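Aspartate semialdehyde dehydrogenase (PDB 4WOJ) probably catalyses the NADPH-dependent reductive dephosphorylation of L-aspartyl-4-phosphate to L-aspartate-semialdehyde, a step on the way to lysine, methionine and threonine. Local coordinates at residues V116-I126 with P360-I368; D62-S70 with Y83-A94. One frame throughout, in Å; residues are numbered along the deposited sequence.

Contact 1. Residues V116-I126 with P360-I368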
loop_
_atom_site.group_PDB
_atom_site.type_symbol
_atom_site.label_atom_id
_atom_site.label_comp_id
_atom_site.label_asym_id
_atom_site.label_seq_id
_atom_site.Cartn_x
_atom_site.Cartn_y
_atom_site.Cartn_z
ATOM N N VAL B 116 -5.956 0.269 -26.343
ATOM C CA VAL B 116 -4.931 -0.674 -26.796
ATOM C C VAL B 116 -4.173 -1.402 -25.675
ATOM O O VAL B 116 -3.562 -0.795 -24.794
ATOM C CB VAL B 116 -3.880 -0.029 -27.760
ATOM C CG1 VAL B 116 -4.571 0.491 -29.010
ATOM C CG2 VAL B 116 -3.107 1.088 -27.098
ATOM N N LEU B 117 -4.207 -2.724 -25.745
ATOM C CA LEU B 117 -3.361 -3.570 -24.922
ATOM C C LEU B 117 -3.268 -4.916 -25.649
ATOM O O LEU B 117 -3.996 -5.883 -25.359
ATOM C CB LEU B 117 -3.926 -3.706 -23.520
ATOM C CG LEU B 117 -3.070 -4.446 -22.483
ATOM C CD1 LEU B 117 -1.792 -3.718 -22.207
ATOM C CD2 LEU B 117 -3.863 -4.597 -21.194
ATOM N N ASP B 118 -2.358 -4.962 -26.606
ATOM C CA ASP B 118 -2.417 -5.961 -27.667
ATOM C C ASP B 118 -2.156 -7.407 -27.217
ATOM O O ASP B 118 -2.610 -8.318 -27.876
ATOM C CB ASP B 118 -1.466 -5.606 -28.805
ATOM C CG ASP B 118 -0.012 -5.770 -28.403
ATOM O OD1 ASP B 118 0.540 -4.817 -27.807
ATOM O OD2 ASP B 118 0.555 -6.850 -28.638
ATOM N N PRO B 119 -1.445 -7.628 -26.098
ATOM C CA PRO B 119 -1.423 -9.023 -25.636
ATOM C C PRO B 119 -2.806 -9.532 -25.207
ATOM O O PRO B 119 -2.968 -10.713 -24.915
ATOM C CB PRO B 119 -0.473 -8.974 -24.437
ATOM C CG PRO B 119 0.379 -7.803 -24.706
ATOM C CD PRO B 119 -0.572 -6.792 -25.267
ATOM N N LEU B 120 -3.788 -8.638 -25.130
ATOM C CA LEU B 120 -5.173 -9.051 -24.789
ATOM C C LEU B 120 -6.209 -8.788 -25.881
ATOM O O LEU B 120 -7.180 -9.513 -25.989
ATOM C CB LEU B 120 -5.600 -8.397 -23.463
ATOM C CG LEU B 120 -5.178 -9.170 -22.204
ATOM C CD1 LEU B 120 -5.484 -8.362 -20.967
ATOM C CD2 LEU B 120 -5.907 -10.505 -22.133
ATOM N N ASN B 121 -6.016 -7.753 -26.687
ATOM C CA ASN B 121 -7.029 -7.376 -27.660
ATOM C C ASN B 121 -6.411 -7.026 -28.979
ATOM O O ASN B 121 -6.893 -6.148 -29.686
ATOM C CB ASN B 121 -7.834 -6.178 -27.182
ATOM C CG ASN B 121 -6.998 -4.914 -27.093
ATOM O OD1 ASN B 121 -5.775 -4.965 -27.088
ATOM N ND2 ASN B 121 -7.658 -3.779 -27.020
ATOM N N HIS B 122 -5.338 -7.705 -29.332
ATOM C CA HIS B 122 -4.762 -7.495 -30.636
ATOM C C HIS B 122 -5.791 -7.701 -31.779
ATOM O O HIS B 122 -5.907 -6.854 -32.694
ATOM C CB HIS B 122 -3.635 -8.465 -30.829
ATOM C CG HIS B 122 -2.707 -8.088 -31.928
ATOM N ND1 HIS B 122 -1.355 -8.339 -31.864
ATOM C CD2 HIS B 122 -2.925 -7.488 -33.121
ATOM C CE1 HIS B 122 -0.781 -7.928 -32.981
ATOM N NE2 HIS B 122 -1.713 -7.418 -33.765
ATOM N N ASP B 123 -6.527 -8.810 -31.720
ATOM C CA ASP B 123 -7.543 -9.118 -32.769
ATOM C C ASP B 123 -8.532 -7.978 -33.025
ATOM O O ASP B 123 -9.027 -7.789 -34.132
ATOM C CB ASP B 123 -8.288 -10.418 -32.500
ATOM C CG ASP B 123 -8.660 -10.632 -31.020
ATOM O OD1 ASP B 123 -8.783 -9.685 -30.206
ATOM O OD2 ASP B 123 -8.817 -11.820 -30.671
ATOM N N GLN B 124 -8.711 -7.151 -32.021
ATOM C CA GLN B 124 -9.668 -6.072 -32.094
ATOM C C GLN B 124 -9.057 -4.848 -32.633
ATOM O O GLN B 124 -9.749 -4.067 -33.264
ATOM C CB GLN B 124 -10.188 -5.696 -30.721
ATOM C CG GLN B 124 -11.061 -6.760 -30.032
ATOM C CD GLN B 124 -11.575 -6.217 -28.707
ATOM O OE1 GLN B 124 -12.191 -5.107 -28.645
ATOM N NE2 GLN B 124 -11.279 -6.954 -27.615
ATOM N N ILE B 125 -7.785 -4.611 -32.316
ATOM C CA ILE B 125 -7.099 -3.461 -32.876
ATOM C C ILE B 125 -7.148 -3.634 -34.391
ATOM O O ILE B 125 -7.480 -2.726 -35.133
ATOM C CB ILE B 125 -5.651 -3.333 -32.344
ATOM C CG1 ILE B 125 -5.660 -2.884 -30.885
ATOM C CG2 ILE B 125 -4.867 -2.300 -33.113
ATOM C CD1 ILE B 125 -4.602 -3.544 -30.040
ATOM N N ILE B 126 -6.833 -4.826 -34.837
ATOM C CA ILE B 126 -6.804 -5.107 -36.253
ATOM C C ILE B 126 -8.165 -4.892 -36.883
ATOM O O ILE B 126 -8.268 -4.327 -37.966
ATOM C CB ILE B 126 -6.292 -6.530 -36.513
ATOM C CG1 ILE B 126 -4.768 -6.499 -36.485
ATOM C CG2 ILE B 126 -6.727 -7.028 -37.869
ATOM C CD1 ILE B 126 -4.157 -7.884 -36.404
ATOM N N PRO B 360 2.460 0.004 -24.614
ATOM C CA PRO B 360 1.312 -0.328 -25.433
ATOM C C PRO B 360 1.203 0.545 -26.664
ATOM O O PRO B 360 0.715 0.107 -27.735
ATOM C CB PRO B 360 0.136 -0.070 -24.491
ATOM C CG PRO B 360 0.726 -0.234 -23.125
ATOM C CD PRO B 360 2.084 0.332 -23.227
ATOM N N LEU B 361 1.622 1.787 -26.492
ATOM C CA LEU B 361 1.523 2.777 -27.544
ATOM C C LEU B 361 2.458 2.396 -28.672
ATOM O O LEU B 361 2.022 2.276 -29.828
ATOM C CB LEU B 361 1.838 4.167 -26.971
ATOM C CG LEU B 361 0.914 4.632 -25.828
ATOM C CD1 LEU B 361 1.083 6.115 -25.569
ATOM C CD2 LEU B 361 -0.569 4.301 -26.141
ATOM N N ARG B 362 3.742 2.218 -28.314
ATOM C CA ARG B 362 4.776 1.700 -29.220
ATOM C C ARG B 362 4.312 0.491 -29.985
ATOM O O ARG B 362 4.548 0.375 -31.170
ATOM C CB ARG B 362 6.039 1.305 -28.450
ATOM C CG ARG B 362 7.211 0.939 -29.344
ATOM C CD ARG B 362 8.409 0.378 -28.555
ATOM N NE ARG B 362 8.198 -0.991 -28.074
ATOM C CZ ARG B 362 8.267 -2.095 -28.825
ATOM N NH1 ARG B 362 8.060 -3.284 -28.285
ATOM N NH2 ARG B 362 8.539 -2.024 -30.106
ATOM N N ARG B 363 3.656 -0.425 -29.312
ATOM C CA ARG B 363 3.274 -1.673 -29.956
ATOM C C ARG B 363 2.092 -1.522 -30.939
ATOM O O ARG B 363 2.008 -2.216 -31.939
ATOM C CB ARG B 363 2.993 -2.746 -28.886
ATOM C CG ARG B 363 4.267 -3.202 -28.139
ATOM C CD ARG B 363 3.919 -4.158 -26.998
ATOM N NE ARG B 363 3.263 -5.328 -27.560
ATOM C CZ ARG B 363 3.871 -6.461 -27.886
ATOM N NH1 ARG B 363 5.185 -6.651 -27.684
ATOM N NH2 ARG B 363 3.165 -7.438 -28.393
ATOM N N VAL B 364 1.181 -0.609 -30.662
ATOM C CA VAL B 364 0.063 -0.390 -31.564
ATOM C C VAL B 364 0.514 0.412 -32.777
ATOM O O VAL B 364 0.060 0.179 -33.902
ATOM C CB VAL B 364 -1.138 0.236 -30.861
ATOM C CG1 VAL B 364 -0.948 1.707 -30.534
ATOM C CG2 VAL B 364 -2.404 -0.012 -31.700
ATOM N N LEU B 365 1.459 1.318 -32.566
ATOM C CA LEU B 365 2.126 1.981 -33.685
ATOM C C LEU B 365 2.621 0.973 -34.704
ATOM O O LEU B 365 2.406 1.146 -35.904
ATOM C CB LEU B 365 3.312 2.799 -33.184
ATOM C CG LEU B 365 4.151 3.478 -34.263
ATOM C CD1 LEU B 365 3.333 4.446 -35.103
ATOM C CD2 LEU B 365 5.358 4.197 -33.653
ATOM N N ASN B 366 3.259 -0.086 -34.210
ATOM C CA ASN B 366 3.774 -1.155 -35.054
ATOM C C ASN B 366 2.742 -1.924 -35.822
ATOM O O ASN B 366 3.009 -2.366 -36.943
ATOM C CB ASN B 366 4.587 -2.134 -34.236
ATOM C CG ASN B 366 5.961 -1.594 -33.908
ATOM O OD1 ASN B 366 6.450 -0.688 -34.553
ATOM N ND2 ASN B 366 6.568 -2.125 -32.872
ATOM N N ILE B 367 1.579 -2.109 -35.213
ATOM C CA ILE B 367 0.458 -2.792 -35.847
ATOM C C ILE B 367 -0.110 -1.911 -36.957
ATOM O O ILE B 367 -0.394 -2.372 -38.033
ATOM C CB ILE B 367 -0.622 -3.128 -34.808
ATOM C CG1 ILE B 367 -0.082 -4.182 -33.830
ATOM C CG2 ILE B 367 -1.883 -3.685 -35.462
ATOM C CD1 ILE B 367 -0.891 -4.299 -32.552
ATOM N N ILE B 368 -0.218 -0.625 -36.699
ATOM C CA ILE B 368 -0.639 0.315 -37.712
ATOM C C ILE B 368 0.393 0.471 -38.860
ATOM O O ILE B 368 0.020 0.541 -40.017
ATOM C CB ILE B 368 -0.958 1.662 -37.046
ATOM C CG1 ILE B 368 -2.228 1.489 -36.204
ATOM C CG2 ILE B 368 -1.151 2.761 -38.088
ATOM C CD1 ILE B 368 -2.353 2.426 -35.023
#
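Asp118 and Arg363 form a two-pronged salt bridge between the two helices. Arg363 meets the carboxylate side-on. Its NE donates to Asp118 OD1 at 2.8 Å, and its NH2 donates to Asp118 OD2 at 2.7 Å. Both oxygens use their syn lone pairs, and both bonds are nearly straight. The carboxylate and guanidinium planes are only 7° apart, so the two bonds together fix how each group is turned. A bend in the Arg363 chain at chi3 brings NE back toward the acid. The ion pair probably favours the charged form of Asp118.

Next to the salt bridge, Ile367 acts as a knob in a hole formed by Asp118, His122, Ile125 and Ile126. Its CD1 lies over one face of the His122 imidazole, 3.7 Å from the ring centroid, in a CH-pi contact. His122 CG is anti to the backbone N (chi1 -162°), which carries the ring across to Ile367. The CG2 branch of Ile367 packs on Ile125 CG2 at 4.0 Å.

Apolar side chains continue the contact beyond Ile367. Val364 CG2 fits between Val116 CG1, at 3.5 Å, and Ile125 CG2, at 3.6 Å. Pro360 extends this patch, with its CB 4.3 Å from Val116 CG2.

Leu117 is the N-cap residue of helix 118-130. Its carbonyl O accepts from the N atoms of Leu120 and Asn121, which holds the first turn that carries Asp118.

The axes of 118-126 and 360-368 run 34° from parallel. Val116 lies at the parallel Rossmann-type sheet, where its backbone bonds to Ile137. Val364 and Leu361 also touch Ile101 of strand 99-102, and Arg362 reaches helix 18-30. The C-terminal helix 354-369 thus packs against the nucleotide-binding domain.

Contact 2. Residues D62-S70 with Y83-A94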
loop_
_atom_site.group_PDB
_atom_site.type_symbol
_atom_site.label_atom_id
_atom_site.label_comp_id
_atom_site.label_asym_id
_atom_site.label_seq_id
_atom_site.Cartn_x
_atom_site.Cartn_y
_atom_site.Cartn_z
ATOM N N ASP B 62 6.045 22.728 -34.775
ATOM C CA ASP B 62 5.145 23.322 -33.769
ATOM C C ASP B 62 3.981 22.381 -33.409
ATOM O O ASP B 62 3.211 21.957 -34.282
ATOM C CB ASP B 62 4.615 24.665 -34.310
ATOM C CG ASP B 62 3.711 25.431 -33.323
ATOM O OD1 ASP B 62 3.549 25.051 -32.132
ATOM O OD2 ASP B 62 3.165 26.463 -33.776
ATOM N N ALA B 63 3.884 22.055 -32.116
ATOM C CA ALA B 63 2.845 21.149 -31.602
ATOM C C ALA B 63 1.451 21.667 -31.924
ATOM O O ALA B 63 0.562 20.899 -32.271
ATOM C CB ALA B 63 3.007 20.962 -30.104
ATOM N N TYR B 64 1.289 22.980 -31.823
ATOM C CA TYR B 64 -0.006 23.645 -32.026
ATOM C C TYR B 64 -0.276 24.072 -33.465
ATOM O O TYR B 64 -1.379 24.517 -33.794
ATOM C CB TYR B 64 -0.140 24.835 -31.073
ATOM C CG TYR B 64 -0.215 24.377 -29.640
ATOM C CD1 TYR B 64 -1.407 23.878 -29.109
ATOM C CD2 TYR B 64 0.916 24.383 -28.832
ATOM C CE1 TYR B 64 -1.464 23.414 -27.804
ATOM C CE2 TYR B 64 0.865 23.932 -27.531
ATOM C CZ TYR B 64 -0.318 23.450 -27.018
ATOM O OH TYR B 64 -0.346 23.005 -25.710
ATOM N N SER B 65 0.716 23.939 -34.335
ATOM C CA SER B 65 0.465 24.247 -35.738
ATOM C C SER B 65 -0.352 23.125 -36.321
ATOM O O SER B 65 0.118 21.986 -36.396
ATOM C CB SER B 65 1.737 24.412 -36.554
ATOM O OG SER B 65 1.450 24.203 -37.929
ATOM N N ILE B 66 -1.548 23.476 -36.766
ATOM C CA ILE B 66 -2.512 22.520 -37.315
ATOM C C ILE B 66 -2.153 22.058 -38.731
ATOM O O ILE B 66 -2.609 21.007 -39.186
ATOM C CB ILE B 66 -3.925 23.137 -37.340
ATOM C CG1 ILE B 66 -4.358 23.527 -35.922
ATOM C CG2 ILE B 66 -4.931 22.185 -37.985
ATOM C CD1 ILE B 66 -4.430 22.365 -34.942
ATOM N N ASP B 67 -1.365 22.856 -39.436
ATOM C CA ASP B 67 -0.996 22.512 -40.808
ATOM C C ASP B 67 0.068 21.439 -40.795
ATOM O O ASP B 67 -0.010 20.475 -41.526
ATOM C CB ASP B 67 -0.479 23.737 -41.578
ATOM C CG ASP B 67 -1.585 24.484 -42.305
ATOM O OD1 ASP B 67 -2.695 24.614 -41.737
ATOM O OD2 ASP B 67 -1.335 24.945 -43.443
ATOM N N GLN B 68 1.076 21.657 -39.965
ATOM C CA GLN B 68 2.242 20.773 -39.891
ATOM C C GLN B 68 1.823 19.401 -39.391
ATOM O O GLN B 68 2.238 18.390 -39.945
ATOM C CB GLN B 68 3.330 21.389 -38.995
ATOM C CG GLN B 68 3.930 22.677 -39.578
ATOM C CD GLN B 68 5.184 23.175 -38.844
ATOM O OE1 GLN B 68 5.152 23.537 -37.656
ATOM N NE2 GLN B 68 6.283 23.213 -39.559
ATOM N N LEU B 69 0.980 19.377 -38.358
ATOM C CA LEU B 69 0.429 18.120 -37.825
ATOM C C LEU B 69 -0.358 17.356 -38.899
ATOM O O LEU B 69 -0.220 16.147 -39.031
ATOM C CB LEU B 69 -0.499 18.388 -36.634
ATOM C CG LEU B 69 0.105 18.846 -35.309
ATOM C CD1 LEU B 69 -1.015 19.283 -34.382
ATOM C CD2 LEU B 69 0.921 17.738 -34.670
ATOM N N SER B 70 -1.148 18.090 -39.671
ATOM C CA SER B 70 -1.986 17.520 -40.744
ATOM C C SER B 70 -1.263 16.657 -41.771
ATOM O O SER B 70 -1.845 15.739 -42.342
ATOM C CB SER B 70 -2.691 18.636 -41.509
ATOM O OG SER B 70 -3.526 19.392 -40.646
ATOM N N TYR B 83 -3.892 18.925 -23.948
ATOM C CA TYR B 83 -3.396 19.054 -25.308
ATOM C C TYR B 83 -4.268 18.296 -26.259
ATOM O O TYR B 83 -4.536 18.750 -27.357
ATOM C CB TYR B 83 -1.959 18.537 -25.411
ATOM C CG TYR B 83 -1.378 18.608 -26.819
ATOM C CD1 TYR B 83 -0.749 19.752 -27.275
ATOM C CD2 TYR B 83 -1.446 17.519 -27.681
ATOM C CE1 TYR B 83 -0.204 19.811 -28.549
ATOM C CE2 TYR B 83 -0.913 17.570 -28.959
ATOM C CZ TYR B 83 -0.294 18.713 -29.389
ATOM O OH TYR B 83 0.254 18.774 -30.656
ATOM N N THR B 84 -4.700 17.116 -25.865
ATOM C CA THR B 84 -5.602 16.362 -26.721
ATOM C C THR B 84 -6.893 17.139 -26.882
ATOM O O THR B 84 -7.503 17.132 -27.938
ATOM C CB THR B 84 -5.918 14.982 -26.137
ATOM O OG1 THR B 84 -4.689 14.287 -25.895
ATOM C CG2 THR B 84 -6.790 14.177 -27.093
ATOM N N LYS B 85 -7.292 17.807 -25.810
ATOM C CA LYS B 85 -8.501 18.612 -25.813
ATOM C C LYS B 85 -8.432 19.825 -26.700
ATOM O O LYS B 85 -9.386 20.149 -27.403
ATOM C CB LYS B 85 -8.845 19.040 -24.406
ATOM C CG LYS B 85 -9.990 18.217 -23.860
ATOM C CD LYS B 85 -10.569 18.877 -22.624
ATOM C CE LYS B 85 -10.167 18.111 -21.368
ATOM N NZ LYS B 85 -9.707 19.025 -20.291
ATOM N N GLU B 86 -7.292 20.489 -26.687
ATOM C CA GLU B 86 -7.108 21.645 -27.533
ATOM C C GLU B 86 -7.139 21.219 -28.991
ATOM O O GLU B 86 -7.724 21.877 -29.834
ATOM C CB GLU B 86 -5.752 22.280 -27.214
ATOM C CG GLU B 86 -5.242 23.301 -28.228
ATOM C CD GLU B 86 -5.405 24.717 -27.735
ATOM O OE1 GLU B 86 -5.160 24.954 -26.530
ATOM O OE2 GLU B 86 -5.792 25.586 -28.547
ATOM N N ILE B 87 -6.512 20.095 -29.285
ATOM C CA ILE B 87 -5.999 19.910 -30.636
ATOM C C ILE B 87 -6.572 18.802 -31.445
ATOM O O ILE B 87 -6.589 18.912 -32.670
ATOM C CB ILE B 87 -4.477 19.725 -30.632
ATOM C CG1 ILE B 87 -3.843 21.093 -30.745
ATOM C CG2 ILE B 87 -4.027 18.896 -31.825
ATOM C CD1 ILE B 87 -2.500 21.182 -30.093
ATOM N N HIS B 88 -6.980 17.724 -30.794
ATOM C CA HIS B 88 -7.453 16.582 -31.545
ATOM C C HIS B 88 -8.698 16.939 -32.367
ATOM O O HIS B 88 -8.793 16.552 -33.532
ATOM C CB HIS B 88 -7.699 15.409 -30.603
ATOM C CG HIS B 88 -8.389 14.252 -31.241
ATOM N ND1 HIS B 88 -9.752 14.092 -31.187
ATOM C CD2 HIS B 88 -7.909 13.191 -31.935
ATOM C CE1 HIS B 88 -10.090 12.991 -31.841
ATOM N NE2 HIS B 88 -8.987 12.429 -32.308
ATOM N N HIS B 89 -9.623 17.686 -31.773
ATOM C CA HIS B 89 -10.871 18.041 -32.458
ATOM C C HIS B 89 -10.632 18.977 -33.649
ATOM O O HIS B 89 -11.266 18.815 -34.702
ATOM C CB HIS B 89 -11.893 18.650 -31.491
ATOM C CG HIS B 89 -11.504 19.997 -30.970
ATOM N ND1 HIS B 89 -10.599 20.168 -29.942
ATOM C CD2 HIS B 89 -11.895 21.240 -31.342
ATOM C CE1 HIS B 89 -10.462 21.459 -29.694
ATOM N NE2 HIS B 89 -11.234 22.129 -30.530
ATOM N N LYS B 90 -9.719 19.930 -33.477
ATOM C CA LYS B 90 -9.303 20.831 -34.574
ATOM C C LYS B 90 -8.794 20.093 -35.812
ATOM O O LYS B 90 -9.062 20.506 -36.940
ATOM C CB LYS B 90 -8.201 21.784 -34.116
ATOM C CG LYS B 90 -8.646 22.862 -33.143
ATOM C CD LYS B 90 -7.505 23.837 -32.867
ATOM C CE LYS B 90 -7.605 24.526 -31.510
ATOM N NZ LYS B 90 -8.980 24.914 -31.077
ATOM N N LEU B 91 -8.044 19.018 -35.588
ATOM C CA LEU B 91 -7.549 18.178 -36.670
ATOM C C LEU B 91 -8.663 17.452 -37.405
ATOM O O LEU B 91 -8.647 17.383 -38.627
ATOM C CB LEU B 91 -6.540 17.150 -36.153
ATOM C CG LEU B 91 -5.217 17.736 -35.656
ATOM C CD1 LEU B 91 -4.440 16.711 -34.845
ATOM C CD2 LEU B 91 -4.377 18.245 -36.822
ATOM N N ARG B 92 -9.609 16.877 -36.676
ATOM C CA ARG B 92 -10.695 16.144 -37.351
ATOM C C ARG B 92 -11.613 17.151 -38.051
ATOM O O ARG B 92 -12.000 16.950 -39.197
ATOM C CB ARG B 92 -11.487 15.249 -36.388
ATOM C CG ARG B 92 -10.700 14.119 -35.731
ATOM C CD ARG B 92 -10.274 13.038 -36.707
ATOM N NE ARG B 92 -9.538 11.979 -36.008
ATOM C CZ ARG B 92 -8.508 11.289 -36.507
ATOM N NH1 ARG B 92 -8.067 11.514 -37.745
ATOM N NH2 ARG B 92 -7.906 10.361 -35.766
ATOM N N GLU B 93 -11.913 18.243 -37.347
ATOM C CA GLU B 93 -12.629 19.414 -37.903
ATOM C C GLU B 93 -11.965 19.970 -39.164
ATOM O O GLU B 93 -12.638 20.482 -40.050
ATOM C CB GLU B 93 -12.703 20.551 -36.872
ATOM C CG GLU B 93 -13.767 20.392 -35.786
ATOM C CD GLU B 93 -13.740 21.541 -34.786
ATOM O OE1 GLU B 93 -12.791 22.366 -34.858
ATOM O OE2 GLU B 93 -14.661 21.635 -33.940
ATOM N N ALA B 94 -10.640 19.885 -39.215
ATOM C CA ALA B 94 -9.861 20.324 -40.380
ATOM C C ALA B 94 -9.600 19.204 -41.390
ATOM O O ALA B 94 -8.656 19.301 -42.161
ATOM C CB ALA B 94 -8.548 20.943 -39.924
#
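Tyr64 lays one face of its ring over the edge of Tyr83 in an offset edge-to-face pair. The centroids are 5.3 Å apart and the planes meet at 66°. This joins two connections of the Rossmann-type nucleotide-binding domain: the turn and short helix after strand 61-62, and helix 81-93 after strand 74-77. Tyr83 CE1 sits over the Tyr64 face, displaced toward the rim, while Glu86 CG lies at the ring edge, 3.8 Å from Tyr64 CE1. The side chain of Tyr83 extends anti to its own backbone N (chi1 179°), and this carries its hydroxyl to the turn at Ala63.

Further along, Ile66 and Leu69 pack on the next turns of the longer helix. Ile66 CD1 rests on the Lys90 side chain, 3.9 Å from its CB. Leu91 CD2 meets Leu69 CB at 3.9 Å, and Leu69 CD1 touches Ile87 CG2. The axes of 66-70 and 83-93 are inclined at 69°. Leu69 and Leu91 both also reach Leu75 of strand 74-77.

The turn is held from within. Asp62 OD1 accepts from Tyr64 N in an Asx turn, and Ser65 OG caps the short helix by accepting from Gln68 N. Across the contact, Tyr83 OH donates to Ala63 O at 2.7 Å, approaching from above the carbonyl plane.

From the N terminus the chain comes first to contact 2, which closes a short loop. Only 12 residues separate 62-70 from 83-94, and they include the parallel strand 74-77. Contact 2 is therefore local to the nucleotide-binding domain. Contact 1 begins after contact 2 is complete, so the two are in series and neither nest nor cross. Contact 1 spans 233 residues, among them the strands of the mixed sheet of the dimerisation domain, and brings the C-terminal helix back to the first domain. The centres of contact 1 and contact 2 are about 24 Å apart. Strands 61-62 and 113-116, which lead into the first segments of contacts 2 and 1, are the two outermost strands of the parallel sheet within this chain.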